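Local coordinates for hydrogenase expression/formation protein HypE (Desulfovibrio vulgaris subsp. vulgaris, PDB 2Z1U) that binds ATP and magnesium and probably uses the nucleotide to assist the maturation of hydrogenases, at residues H20-S24 with D25-R29; V204-K207 with L208-V212; R282-A285 with A286-V289. One frame throughout, in Å; residues are numbered along the deposited sequence.

Interaction 1 (H20-S24 with D25-R29). With ATP (adenosine-5'-triphosphate), chain D.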
loop_
_atom_site.group_PDB
_atom_site.type_symbol
_atom_site.label_atom_id
_atom_site.label_comp_id
_atom_site.label_asym_id
_atom_site.label_seq_id
_atom_site.Cartn_x
_atom_site.Cartn_y
_atom_site.Cartn_z
ATOM N N HIS A 20 -4.993 -16.467 -10.069
ATOM C CA HIS A 20 -6.319 -16.467 -9.459
ATOM C C HIS A 20 -6.463 -17.598 -8.434
ATOM O O HIS A 20 -7.115 -17.424 -7.405
ATOM C CB HIS A 20 -7.422 -16.529 -10.529
ATOM C CG HIS A 20 -7.460 -15.326 -11.424
ATOM N ND1 HIS A 20 -6.773 -15.262 -12.617
ATOM C CD2 HIS A 20 -8.080 -14.130 -11.288
ATOM C CE1 HIS A 20 -6.971 -14.084 -13.179
ATOM N NE2 HIS A 20 -7.769 -13.381 -12.398
ATOM N N ARG A 21 -5.841 -18.742 -8.715
ATOM C CA ARG A 21 -5.805 -19.873 -7.780
ATOM C C ARG A 21 -5.088 -19.517 -6.464
ATOM O O ARG A 21 -5.610 -19.761 -5.371
ATOM C CB ARG A 21 -5.138 -21.073 -8.454
ATOM C CG ARG A 21 -5.348 -22.388 -7.741
ATOM C CD ARG A 21 -5.263 -23.613 -8.689
ATOM N NE ARG A 21 -4.068 -23.652 -9.547
ATOM C CZ ARG A 21 -2.808 -23.773 -9.117
ATOM N NH1 ARG A 21 -2.525 -23.836 -7.817
ATOM N NH2 ARG A 21 -1.815 -23.806 -9.999
ATOM N N LEU A 22 -3.897 -18.933 -6.572
ATOM C CA LEU A 22 -3.154 -18.486 -5.391
ATOM C C LEU A 22 -4.018 -17.541 -4.548
ATOM O O LEU A 22 -4.124 -17.709 -3.340
ATOM C CB LEU A 22 -1.879 -17.758 -5.806
ATOM C CG LEU A 22 -0.548 -17.880 -5.054
ATOM C CD1 LEU A 22 0.198 -16.584 -5.169
ATOM C CD2 LEU A 22 -0.633 -18.345 -3.588
ATOM N N ILE A 23 -4.636 -16.555 -5.204
ATOM C CA ILE A 23 -5.478 -15.569 -4.527
ATOM C C ILE A 23 -6.652 -16.243 -3.798
ATOM O O ILE A 23 -6.842 -16.008 -2.609
ATOM C CB ILE A 23 -5.974 -14.467 -5.500
ATOM C CG1 ILE A 23 -4.808 -13.569 -5.925
ATOM C CG2 ILE A 23 -7.078 -13.630 -4.857
ATOM C CD1 ILE A 23 -5.157 -12.622 -7.094
ATOM N N SER A 24 -7.423 -17.087 -4.490
ATOM C CA SER A 24 -8.548 -17.773 -3.834
ATOM C C SER A 24 -8.140 -18.817 -2.802
ATOM O O SER A 24 -8.690 -18.853 -1.702
ATOM C CB SER A 24 -9.538 -18.372 -4.850
ATOM O OG SER A 24 -10.285 -17.311 -5.457
ATOM N N ASP A 25 -7.178 -19.665 -3.148
ATOM C CA ASP A 25 -6.867 -20.827 -2.311
ATOM C C ASP A 25 -5.971 -20.504 -1.123
ATOM O O ASP A 25 -5.961 -21.242 -0.146
ATOM C CB ASP A 25 -6.252 -21.955 -3.141
ATOM C CG ASP A 25 -7.197 -22.493 -4.213
ATOM O OD1 ASP A 25 -8.378 -22.073 -4.285
ATOM O OD2 ASP A 25 -6.742 -23.344 -4.998
ATOM N N LEU A 26 -5.208 -19.415 -1.205
ATOM C CA LEU A 26 -4.333 -19.054 -0.097
ATOM C C LEU A 26 -4.797 -17.806 0.634
ATOM O O LEU A 26 -5.154 -17.877 1.812
ATOM C CB LEU A 26 -2.876 -18.891 -0.551
ATOM C CG LEU A 26 -1.871 -18.512 0.554
ATOM C CD1 LEU A 26 -1.763 -19.601 1.626
ATOM C CD2 LEU A 26 -0.513 -18.203 -0.038
ATOM N N PHE A 27 -4.788 -16.672 -0.066
ATOM C CA PHE A 27 -5.050 -15.373 0.567
ATOM C C PHE A 27 -6.475 -15.272 1.109
ATOM O O PHE A 27 -6.658 -14.997 2.293
ATOM C CB PHE A 27 -4.726 -14.207 -0.381
ATOM C CG PHE A 27 -3.270 -14.118 -0.757
ATOM C CD1 PHE A 27 -2.292 -13.864 0.214
ATOM C CD2 PHE A 27 -2.871 -14.257 -2.086
ATOM C CE1 PHE A 27 -0.939 -13.780 -0.133
ATOM C CE2 PHE A 27 -1.517 -14.176 -2.441
ATOM C CZ PHE A 27 -0.552 -13.939 -1.465
ATOM N N LEU A 28 -7.471 -15.518 0.252
ATOM C CA LEU A 28 -8.881 -15.497 0.663
ATOM C C LEU A 28 -9.188 -16.511 1.752
ATOM O O LEU A 28 -10.000 -16.249 2.641
ATOM C CB LEU A 28 -9.812 -15.764 -0.528
ATOM C CG LEU A 28 -10.373 -14.514 -1.192
ATOM C CD1 LEU A 28 -9.249 -13.593 -1.706
ATOM C CD2 LEU A 28 -11.341 -14.912 -2.302
ATOM N N ARG A 29 -8.536 -17.667 1.682
ATOM C CA ARG A 29 -8.767 -18.717 2.667
ATOM C C ARG A 29 -8.396 -18.218 4.059
ATOM O O ARG A 29 -9.178 -18.345 5.003
ATOM C CB ARG A 29 -7.981 -19.975 2.310
ATOM C CG ARG A 29 -8.454 -21.222 3.046
ATOM C CD ARG A 29 -7.701 -22.459 2.580
ATOM N NE ARG A 29 -6.572 -22.731 3.471
ATOM C CZ ARG A 29 -5.284 -22.591 3.157
ATOM N NH1 ARG A 29 -4.913 -22.198 1.944
ATOM N NH2 ARG A 29 -4.357 -22.874 4.064
HETATM P PG ATP D . -3.420 -5.920 -11.765
HETATM O O1G ATP D . -2.694 -6.058 -10.413
HETATM O O2G ATP D . -3.031 -7.006 -12.719
HETATM O O3G ATP D . -3.366 -4.524 -12.369
HETATM P PB ATP D . -6.025 -5.712 -10.478
HETATM O O1B ATP D . -5.187 -4.936 -9.442
HETATM O O2B ATP D . -7.252 -5.050 -11.028
HETATM O O3B ATP D . -4.997 -6.219 -11.598
HETATM P PA ATP D . -5.568 -8.166 -9.107
HETATM O O1A ATP D . -5.326 -9.228 -10.176
HETATM O O2A ATP D . -4.291 -7.604 -8.548
HETATM O O3A ATP D . -6.568 -7.030 -9.734
HETATM O "O5'" ATP D . -6.522 -8.684 -7.970
HETATM C "C5'" ATP D . -7.637 -9.546 -8.237
HETATM C "C4'" ATP D . -8.405 -9.687 -6.940
HETATM O "O4'" ATP D . -7.565 -10.440 -6.041
HETATM C "C3'" ATP D . -8.679 -8.352 -6.269
HETATM O "O3'" ATP D . -9.986 -8.414 -5.666
HETATM C "C2'" ATP D . -7.622 -8.242 -5.166
HETATM O "O2'" ATP D . -8.150 -7.525 -4.048
HETATM C "C1'" ATP D . -7.341 -9.716 -4.814
HETATM N N9 ATP D . -5.938 -9.968 -4.388
HETATM C C8 ATP D . -4.846 -10.031 -5.165
HETATM N N7 ATP D . -3.749 -10.299 -4.419
HETATM C C5 ATP D . -4.170 -10.364 -3.142
HETATM C C6 ATP D . -3.531 -10.605 -1.826
HETATM N N6 ATP D . -2.194 -10.792 -1.761
HETATM N N1 ATP D . -4.312 -10.612 -0.752
HETATM C C2 ATP D . -5.644 -10.413 -0.781
HETATM N N3 ATP D . -6.285 -10.201 -1.956
HETATM C C4 ATP D . -5.596 -10.172 -3.126
#

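Interaction 2 (V204-K207 with L208-V212)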
loop_
_atom_site.group_PDB
_atom_site.type_symbol
_atom_site.label_atom_id
_atom_site.label_comp_id
_atom_site.label_asym_id
_atom_site.label_seq_id
_atom_site.Cartn_x
_atom_site.Cartn_y
_atom_site.Cartn_z
ATOM N N VAL A 204 -5.575 -0.876 23.480
ATOM C CA VAL A 204 -5.074 0.081 24.498
ATOM C C VAL A 204 -5.384 1.528 24.091
ATOM O O VAL A 204 -5.805 2.317 24.928
ATOM C CB VAL A 204 -3.534 -0.035 24.779
ATOM C CG1 VAL A 204 -3.191 0.535 26.187
ATOM C CG2 VAL A 204 -3.113 -1.459 24.755
ATOM N N VAL A 205 -5.150 1.869 22.817
ATOM C CA VAL A 205 -5.413 3.228 22.308
ATOM C C VAL A 205 -6.892 3.608 22.414
ATOM O O VAL A 205 -7.215 4.707 22.848
ATOM C CB VAL A 205 -4.911 3.446 20.850
ATOM C CG1 VAL A 205 -5.370 4.801 20.301
ATOM C CG2 VAL A 205 -3.384 3.375 20.781
ATOM N N GLU A 206 -7.787 2.703 22.007
ATOM C CA GLU A 206 -9.214 2.967 22.129
ATOM C C GLU A 206 -9.591 3.336 23.582
ATOM O O GLU A 206 -10.268 4.350 23.816
ATOM C CB GLU A 206 -10.054 1.793 21.576
ATOM C CG GLU A 206 -11.576 1.987 21.766
ATOM C CD GLU A 206 -12.425 1.188 20.798
ATOM O OE1 GLU A 206 -11.980 0.954 19.657
ATOM O OE2 GLU A 206 -13.563 0.817 21.164
ATOM N N LYS A 207 -9.123 2.547 24.554
ATOM C CA LYS A 207 -9.436 2.818 25.960
ATOM C C LYS A 207 -8.804 4.123 26.439
ATOM O O LYS A 207 -9.422 4.855 27.205
ATOM C CB LYS A 207 -9.037 1.667 26.886
ATOM C CG LYS A 207 -9.649 1.813 28.275
ATOM C CD LYS A 207 -9.290 0.676 29.210
ATOM C CE LYS A 207 -10.188 0.721 30.444
ATOM N NZ LYS A 207 -9.891 -0.400 31.366
ATOM N N LEU A 208 -7.587 4.422 25.977
ATOM C CA LEU A 208 -6.934 5.685 26.313
ATOM C C LEU A 208 -7.772 6.869 25.855
ATOM O O LEU A 208 -8.044 7.786 26.624
ATOM C CB LEU A 208 -5.556 5.777 25.657
ATOM C CG LEU A 208 -4.382 5.030 26.289
ATOM C CD1 LEU A 208 -3.138 5.223 25.418
ATOM C CD2 LEU A 208 -4.117 5.484 27.742
ATOM N N VAL A 209 -8.171 6.831 24.591
ATOM C CA VAL A 209 -8.800 7.960 23.936
ATOM C C VAL A 209 -10.242 8.194 24.436
ATOM O O VAL A 209 -10.638 9.337 24.735
ATOM C CB VAL A 209 -8.627 7.800 22.393
ATOM C CG1 VAL A 209 -9.859 8.144 21.603
ATOM C CG2 VAL A 209 -7.352 8.550 21.918
ATOM N N LEU A 210 -10.984 7.102 24.612
ATOM C CA LEU A 210 -12.386 7.166 25.043
ATOM C C LEU A 210 -12.634 7.213 26.547
ATOM O O LEU A 210 -13.640 7.779 26.978
ATOM C CB LEU A 210 -13.183 6.010 24.432
ATOM C CG LEU A 210 -13.188 5.939 22.909
ATOM C CD1 LEU A 210 -13.872 4.664 22.474
ATOM C CD2 LEU A 210 -13.872 7.159 22.316
ATOM N N GLU A 211 -11.755 6.607 27.342
ATOM C CA GLU A 211 -11.974 6.538 28.787
ATOM C C GLU A 211 -11.085 7.469 29.606
ATOM O O GLU A 211 -11.527 8.021 30.601
ATOM C CB GLU A 211 -11.929 5.091 29.291
ATOM C CG GLU A 211 -13.025 4.235 28.635
ATOM C CD GLU A 211 -13.192 2.860 29.248
ATOM O OE1 GLU A 211 -13.155 1.876 28.481
ATOM O OE2 GLU A 211 -13.358 2.763 30.480
ATOM N N VAL A 212 -9.840 7.651 29.176
ATOM C CA VAL A 212 -8.928 8.572 29.865
ATOM C C VAL A 212 -9.139 9.987 29.308
ATOM O O VAL A 212 -9.394 10.928 30.078
ATOM C CB VAL A 212 -7.452 8.105 29.769
ATOM C CG1 VAL A 212 -6.505 9.123 30.410
ATOM C CG2 VAL A 212 -7.300 6.729 30.417
#

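Interaction 3 (R282-A285 with A286-V289)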
loop_
_atom_site.group_PDB
_atom_site.type_symbol
_atom_site.label_atom_id
_atom_site.label_comp_id
_atom_site.label_asym_id
_atom_site.label_seq_id
_atom_site.Cartn_x
_atom_site.Cartn_y
_atom_site.Cartn_z
ATOM N N ARG A 282 -4.160 13.665 33.828
ATOM C CA ARG A 282 -4.622 12.424 33.223
ATOM C C ARG A 282 -3.536 11.350 33.163
ATOM O O ARG A 282 -3.816 10.213 32.772
ATOM C CB ARG A 282 -5.151 12.689 31.814
ATOM C CG ARG A 282 -6.656 12.866 31.724
ATOM C CD ARG A 282 -7.070 14.325 31.632
ATOM N NE ARG A 282 -8.059 14.513 30.573
ATOM C CZ ARG A 282 -9.377 14.455 30.742
ATOM N NH1 ARG A 282 -9.893 14.221 31.943
ATOM N NH2 ARG A 282 -10.180 14.633 29.704
ATOM N N ALA A 283 -2.311 11.710 33.560
ATOM C CA ALA A 283 -1.127 10.855 33.375
ATOM C C ALA A 283 -1.214 9.523 34.109
ATOM O O ALA A 283 -0.869 8.472 33.566
ATOM C CB ALA A 283 0.139 11.601 33.794
ATOM N N GLU A 284 -1.686 9.591 35.346
ATOM C CA GLU A 284 -1.841 8.437 36.217
ATOM C C GLU A 284 -2.883 7.444 35.661
ATOM O O GLU A 284 -2.611 6.244 35.554
ATOM C CB GLU A 284 -2.193 8.927 37.625
ATOM C CG GLU A 284 -1.400 8.288 38.751
ATOM C CD GLU A 284 0.095 8.260 38.511
ATOM O OE1 GLU A 284 0.728 9.338 38.412
ATOM O OE2 GLU A 284 0.651 7.146 38.442
ATOM N N ALA A 285 -4.052 7.955 35.269
ATOM C CA ALA A 285 -5.091 7.130 34.633
ATOM C C ALA A 285 -4.592 6.479 33.326
ATOM O O ALA A 285 -4.803 5.287 33.113
ATOM C CB ALA A 285 -6.366 7.941 34.403
ATOM N N ALA A 286 -3.893 7.241 32.478
ATOM C CA ALA A 286 -3.340 6.699 31.234
ATOM C C ALA A 286 -2.336 5.581 31.503
ATOM O O ALA A 286 -2.359 4.537 30.847
ATOM C CB ALA A 286 -2.690 7.811 30.380
ATOM N N LEU A 287 -1.461 5.811 32.474
ATOM C CA LEU A 287 -0.475 4.825 32.901
ATOM C C LEU A 287 -1.142 3.545 33.409
ATOM O O LEU A 287 -0.635 2.452 33.163
ATOM C CB LEU A 287 0.401 5.398 34.029
ATOM C CG LEU A 287 1.912 5.422 33.836
ATOM C CD1 LEU A 287 2.602 5.496 35.204
ATOM C CD2 LEU A 287 2.461 4.265 32.980
ATOM N N ALA A 288 -2.245 3.684 34.151
ATOM C CA ALA A 288 -3.004 2.521 34.608
ATOM C C ALA A 288 -3.490 1.702 33.410
ATOM O O ALA A 288 -3.463 0.476 33.431
ATOM C CB ALA A 288 -4.196 2.938 35.489
ATOM N N VAL A 289 -3.934 2.386 32.364
ATOM C CA VAL A 289 -4.401 1.722 31.150
ATOM C C VAL A 289 -3.244 1.038 30.402
ATOM O O VAL A 289 -3.354 -0.120 29.989
ATOM C CB VAL A 289 -5.203 2.710 30.248
ATOM C CG1 VAL A 289 -5.405 2.147 28.846
ATOM C CG2 VAL A 289 -6.562 3.032 30.916
#

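Interaction 1 (H20-S24 with D25-R29)
L22 O takes two backbone N-H groups: L26 N at 2.9 Å and F27 N at 3.5 Å in a weak bond. This shared acceptor marks a widening of helix 17-31, and one residue further on the wider turn is fully formed: L28 N reaches I23 O at 3.0 Å in an i to i+5 bond. The preceding turn is still alpha-helical, with D25 N bonded to R21 O.

The side chains fall into an inner set, a set facing the nucleotide and an outer charged set. In the inner set L22 and L26 lie alongside each other, pointing the same way, with L22 CD2 3.6 Å from L26 CD2; L26 also rests on L107 and V111 of helix 104-121. I23 and F27 serve the nucleotide. I23 has CG1 beside its own backbone N (chi1 -70°), which brings CG1 to 3.6 Å from C8 of the adenine, while its CG2 meets O4' of the ribose. F27 presents a ring face to the base, the amine N6 of ATP lying 3.3 Å above the plane over the ring centre. T130, N40, and R223 of the second subunit are among the polar partners of the same ATP.

On the outer side the opposite charges of R21 and D25 do not meet: R21 CG passes D25 OD2, while R21 NH1 stays 5.1 Å from that oxygen. R29 uses NH1 on D25 O (2.5 Å), which lies in its guanidinium plane, and NH2 in a salt bridge with E108. The chemistry implies a division of labour in which apolar residues suit the flat adenine and leave hydrogen bonding of the ATP to other parts of the site.

Interaction 2 (V204-K207 with L208-V212)
Residues 204-207 and 208-212 are consecutive parts of helix 202-212, regularly alpha-helical from 204 to 210. L208 N, V209 N and L210 N bond in order to V204 O, V205 O and E206 O, the middle bond measuring 2.9 Å from V209 N to V205 O. The pattern then broadens. K207 O receives E211 N at 2.9 Å, and V212 N is shared weakly between K207 O (3.4 Å) and L208 O (3.1 Å), so the helix ends in a turn with a pi-type component.

On the outer side L210 CD1 sits 3.6 Å from E206 CG, an apolar touch on the methylene of the glutamate. K207 is stretched out along its whole length, and CG passes 3.5 Å from E211 OE1 as the two side chains cross. Its ammonium overshoots, NZ remaining 4.8 Å from E211 OE2. The inward side is apolar: V205 packs on M84 and L274, and V209 on V153. Buried L208 lies against A286 and V289 of helix 280-291, where V204 and V212 also meet V289.

The chemistry is thus that of an amphipathic helix, whose K207 and E211 probably attract each other through space without a direct ionic bond, while E206 is salt-bridged to R88.

Interaction 3 (R282-A285 with A286-V289)
L287 leaves the helix with CB close over two carbonyl oxygens of the previous turn, 3.4 Å from A283 O and 3.5 Å from E284 O. Its CG is still 4.1 Å from A283 O, and beyond the branch CD1 approaches the carboxylate of E284, lying 4.1 Å from OE2. That last meeting is loose. E284 bends at chi2 (48°), which folds its carboxylate back beside the helix, and its OE1 is held by R301 in a salt bridge, so the leucine borders a carboxylate already engaged by R301. Away from the helix, L287 packs on L169 of strand 167-170 and on A299.

The backbone beneath is regular. A286 N, L287 N, A288 N and V289 N bond to R282 O, A283 O, E284 O and A285 O, with 2.9 Å between A288 N and E284 O. Alanines fill much of this helix: A283 and A286 are small enough to bring it close to strand 167-170, and A286 and V289 also face helix 202-212, whereas A285 and A288 lie on the exposed side. V289 CG2 rests 3.6 Å from A285 O. Such an amphipathic alpha helix, laid by its small and apolar residues against a strand of a mixed sheet and a neighbouring helix, is characteristic of the alpha-beta C-terminal domain of AIR synthase-related proteins.

Interactions 2 and 3 belong to the same AIR synthase-related C-terminal domain and touch each other, helices 202-212 and 280-291 sharing an apolar seam. Interaction 1 is remote, its centre about 36 Å from that of interaction 2 and about 44 Å from that of interaction 3, and it lies directly at a nucleotide. All three are partly buried, each with a buried inner face and an exposed outer one, but the buried residues differ in task. In interaction 1 they meet adenine as well as protein; in interactions 2 and 3 they join helices, loops and sheet. Backbones differ too: interactions 1 and 2 contain pi-type widening, whereas 282-289 remains alpha-helical.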